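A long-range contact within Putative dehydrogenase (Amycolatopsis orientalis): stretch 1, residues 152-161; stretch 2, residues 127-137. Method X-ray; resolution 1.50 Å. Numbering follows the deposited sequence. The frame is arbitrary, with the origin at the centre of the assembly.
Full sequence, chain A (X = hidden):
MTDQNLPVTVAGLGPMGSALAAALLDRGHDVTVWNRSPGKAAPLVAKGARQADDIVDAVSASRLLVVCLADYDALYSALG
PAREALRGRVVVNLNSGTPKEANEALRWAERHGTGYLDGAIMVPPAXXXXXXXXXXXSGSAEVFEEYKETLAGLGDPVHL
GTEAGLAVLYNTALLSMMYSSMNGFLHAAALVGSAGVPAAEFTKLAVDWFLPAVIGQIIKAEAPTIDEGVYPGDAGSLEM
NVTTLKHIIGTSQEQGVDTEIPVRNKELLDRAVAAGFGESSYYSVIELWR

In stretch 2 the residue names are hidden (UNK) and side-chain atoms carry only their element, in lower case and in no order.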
# COMPACT_ATOMS: atom_id res chain seq x y z
N ALA A 152 -1.02 -27.86 4.64
CA ALA A 152 -1.80 -27.21 3.56
C ALA A 152 -3.26 -27.26 3.79
O ALA A 152 -4.01 -26.43 3.24
CB ALA A 152 -1.42 -27.82 2.28
N GLY A 153 -3.80 -28.12 4.65
CA GLY A 153 -5.20 -28.04 5.07
C GLY A 153 -5.59 -26.80 5.85
O GLY A 153 -6.74 -26.52 6.04
N LEU A 154 -4.56 -26.13 6.49
CA LEU A 154 -4.80 -24.98 7.26
C LEU A 154 -4.75 -23.70 6.36
O LEU A 154 -5.40 -22.68 6.66
CB LEU A 154 -3.77 -24.84 8.37
CG LEU A 154 -3.67 -26.06 9.33
CD1 LEU A 154 -2.55 -25.89 10.33
CD2 LEU A 154 -4.98 -26.25 10.07
N GLY A 155 -3.86 -23.72 5.42
CA GLY A 155 -3.59 -22.55 4.54
C GLY A 155 -2.41 -22.86 3.68
O GLY A 155 -1.64 -23.82 3.93
N ASP A 156 -2.15 -22.11 2.62
CA ASP A 156 -1.07 -22.29 1.78
C ASP A 156 0.24 -22.17 2.56
O ASP A 156 0.51 -21.10 3.08
CB ASP A 156 -1.00 -21.25 0.65
CG ASP A 156 0.05 -21.55 -0.38
OD1 ASP A 156 0.40 -22.72 -0.58
OD2 ASP A 156 0.53 -20.59 -1.08
N PRO A 157 1.08 -23.21 2.62
CA PRO A 157 2.21 -23.16 3.49
C PRO A 157 3.45 -22.65 2.73
O PRO A 157 3.76 -23.16 1.65
CB PRO A 157 2.39 -24.60 3.90
CG PRO A 157 1.89 -25.39 2.76
CD PRO A 157 0.81 -24.59 2.13
N VAL A 158 4.16 -21.67 3.24
CA VAL A 158 5.35 -21.07 2.68
C VAL A 158 6.50 -21.21 3.64
O VAL A 158 6.44 -20.77 4.75
CB VAL A 158 5.14 -19.56 2.38
CG1 VAL A 158 6.43 -19.01 1.82
CG2 VAL A 158 4.04 -19.38 1.37
N HIS A 159 7.59 -21.89 3.27
CA HIS A 159 8.75 -22.02 4.06
C HIS A 159 9.72 -20.94 3.69
O HIS A 159 10.28 -20.96 2.57
CB HIS A 159 9.35 -23.44 3.85
CG HIS A 159 10.53 -23.71 4.71
ND1 HIS A 159 10.50 -23.97 6.04
CD2 HIS A 159 11.83 -23.85 4.34
CE1 HIS A 159 11.74 -24.18 6.50
NE2 HIS A 159 12.56 -24.08 5.48
N LEU A 160 10.02 -20.15 4.67
CA LEU A 160 10.85 -18.94 4.43
C LEU A 160 12.29 -19.25 4.53
O LEU A 160 13.10 -18.56 3.93
CB LEU A 160 10.54 -17.87 5.42
CG LEU A 160 9.09 -17.37 5.38
CD1 LEU A 160 8.85 -16.52 6.59
CD2 LEU A 160 8.77 -16.64 4.09
N GLY A 161 12.68 -20.23 5.31
CA GLY A 161 14.08 -20.50 5.67
C GLY A 161 14.22 -21.25 6.97
O GLY A 161 13.25 -21.49 7.69
N UNK A 127 -10.88 -17.53 8.44
CA UNK A 127 -10.37 -17.85 7.17
C UNK A 127 -9.42 -19.12 7.10
O UNK A 127 -9.08 -19.63 6.04
c UNK A 127 -8.81 -15.28 4.03
s UNK A 127 -9.76 -14.36 5.25
c UNK A 127 -10.64 -15.61 6.14
c UNK A 127 -9.64 -16.68 6.56
N UNK A 128 -9.08 -19.60 8.31
CA UNK A 128 -8.24 -20.78 8.38
C UNK A 128 -8.92 -21.94 7.67
O UNK A 128 -10.15 -22.15 7.83
c UNK A 128 -7.04 -19.93 10.48
c UNK A 128 -7.21 -22.54 9.89
c UNK A 128 -7.88 -21.14 9.86
N UNK A 129 -8.20 -22.65 6.81
CA UNK A 129 -8.71 -23.77 6.01
C UNK A 129 -9.41 -23.42 4.73
O UNK A 129 -9.85 -24.34 4.04
N UNK A 130 -9.57 -22.13 4.46
CA UNK A 130 -10.26 -21.59 3.26
C UNK A 130 -9.34 -21.03 2.26
O UNK A 130 -8.15 -20.73 2.55
c UNK A 130 -11.34 -20.60 3.68
n UNK A 130 -13.74 -21.91 6.17
c UNK A 130 -12.67 -21.09 5.87
c UNK A 130 -12.41 -21.22 4.55
c UNK A 130 -14.13 -22.52 5.06
n UNK A 130 -13.37 -22.09 4.06
N UNK A 131 -9.78 -20.94 0.98
CA UNK A 131 -8.91 -20.36 -0.06
C UNK A 131 -8.54 -18.93 0.34
O UNK A 131 -9.35 -18.19 0.93
c UNK A 131 -10.75 -21.50 -1.05
c UNK A 131 -11.08 -21.40 0.43
c UNK A 131 -9.86 -20.34 -1.31
N UNK A 132 -7.28 -18.60 0.23
CA UNK A 132 -6.85 -17.27 0.70
C UNK A 132 -5.93 -17.38 1.93
O UNK A 132 -5.07 -16.48 2.22
N UNK A 133 -6.10 -18.44 2.70
CA UNK A 133 -5.34 -18.53 3.89
C UNK A 133 -3.92 -18.91 3.56
O UNK A 133 -3.66 -19.70 2.64
o UNK A 133 -5.13 -19.88 5.93
c UNK A 133 -5.94 -19.59 4.75
N UNK A 134 -2.99 -18.17 4.19
CA UNK A 134 -1.52 -18.31 3.98
C UNK A 134 -0.92 -18.40 5.35
O UNK A 134 -1.23 -17.60 6.23
c UNK A 134 -0.89 -17.11 3.22
c UNK A 134 -1.49 -17.12 1.84
c UNK A 134 0.61 -17.19 3.16
N UNK A 135 -0.03 -19.36 5.54
CA UNK A 135 0.76 -19.50 6.77
C UNK A 135 2.22 -19.49 6.39
O UNK A 135 2.62 -20.18 5.43
c UNK A 135 -2.03 -21.86 10.03
c UNK A 135 -3.21 -20.66 8.47
c UNK A 135 0.48 -20.85 7.46
c UNK A 135 -3.21 -21.36 9.59
c UNK A 135 -0.82 -21.02 8.22
c UNK A 135 -0.84 -21.76 9.34
c UNK A 135 -2.03 -20.51 7.78
N UNK A 136 3.01 -18.62 7.04
CA UNK A 136 4.44 -18.52 6.80
C UNK A 136 5.20 -19.36 7.85
O UNK A 136 4.84 -19.29 9.03
c UNK A 136 4.77 -14.73 6.14
c UNK A 136 4.17 -16.12 5.95
c UNK A 136 4.21 -16.50 4.50
c UNK A 136 4.94 -17.10 6.86
N UNK A 137 6.13 -20.17 7.42
CA UNK A 137 6.88 -21.02 8.30
C UNK A 137 8.40 -20.80 8.22
O UNK A 137 8.95 -20.47 7.19
c UNK A 137 2.53 -23.72 8.53
c UNK A 137 4.25 -22.93 7.14
c UNK A 137 6.60 -22.51 7.99
o UNK A 137 1.25 -24.13 8.76
c UNK A 137 4.73 -23.37 9.40
c UNK A 137 5.20 -22.95 8.20
c UNK A 137 3.41 -23.72 9.60
c UNK A 137 2.97 -23.32 7.30
O HOH W 1 -0.34 -23.99 6.47

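Position 127 carries three carbons and a sulfur in an unbranched chain, with the sulfur third. Nothing of stretch 1 touches it. It is M127.

Position 128 has three side-chain carbons, one carrying the other two. One of the outer carbons lies near L154 O. The fork at CB means valine, V128.

Position 129 has no side-chain atoms. Its backbone N donates to L154 O, and its CA lies near G153 O. It is glycine, G129, and its positive phi, 84°, by itself favours that residue. G129 N to L154 O is 2.8 Å.

Position 130 has one carbon leading to a five-membered ring of three carbons and two nitrogens. Its CB points away from stretch 1. This is H130, closing a type II turn that begins at M127.

At position 131, three carbons close a ring onto the backbone nitrogen. They make no contact with stretch 1. Only proline does this: P131.

Position 132 again lacks a side chain. At phi 113° and psi -28°, a CB would be jammed against the preceding carbonyl oxygen. It is G132, in a second type II turn.

Position 133 has one carbon and one oxygen. The oxygen donates a hydrogen bond to L154 O. The residue is S133, and S133 OG lies 2.9 Å from L154 O. S133 O accepts from D156 N at 2.8 Å.

Position 134 has three carbons forked at CB. It pairs with D156, and one outer carbon approaches V158 CG2. It is V134.

Position 135 has one carbon and a ring of six carbons, without oxygen. L154 CB sits over one face of the ring, a CH-pi contact. It is F135, with CZ 3.7 Å from L154 CB.

Position 136 has four carbons, forked at the second. One end carbon packs against V158 CB. That is leucine, L136, with CD2 3.8 Å from V158 CB.

Position 137 has one carbon and a six-carbon ring bearing an oxygen. The ring packs against P157 CB. It is Y137, with CE2 3.7 Å from P157 CB. A water links the two stretches, 2.8 Å from Y137 OH and 2.9 Å from G155 O.

The contact is a parallel strand pairing. F135 N donates to D156 O, V158 N to F135 O, Y137 N to V158 O and L160 N to Y137 O. D156, V158, V134 and L136 share one sheet face; P157, H159, F135 and Y137 share the other. Before the strands, L154 O accepts from both G129 N and S133 OG, tying the loops together. G155 leaves room there: an ideal CB would clash with S133 OG at 2.3 Å.

Stretch 2 127-137: MVGHPGSVFLY
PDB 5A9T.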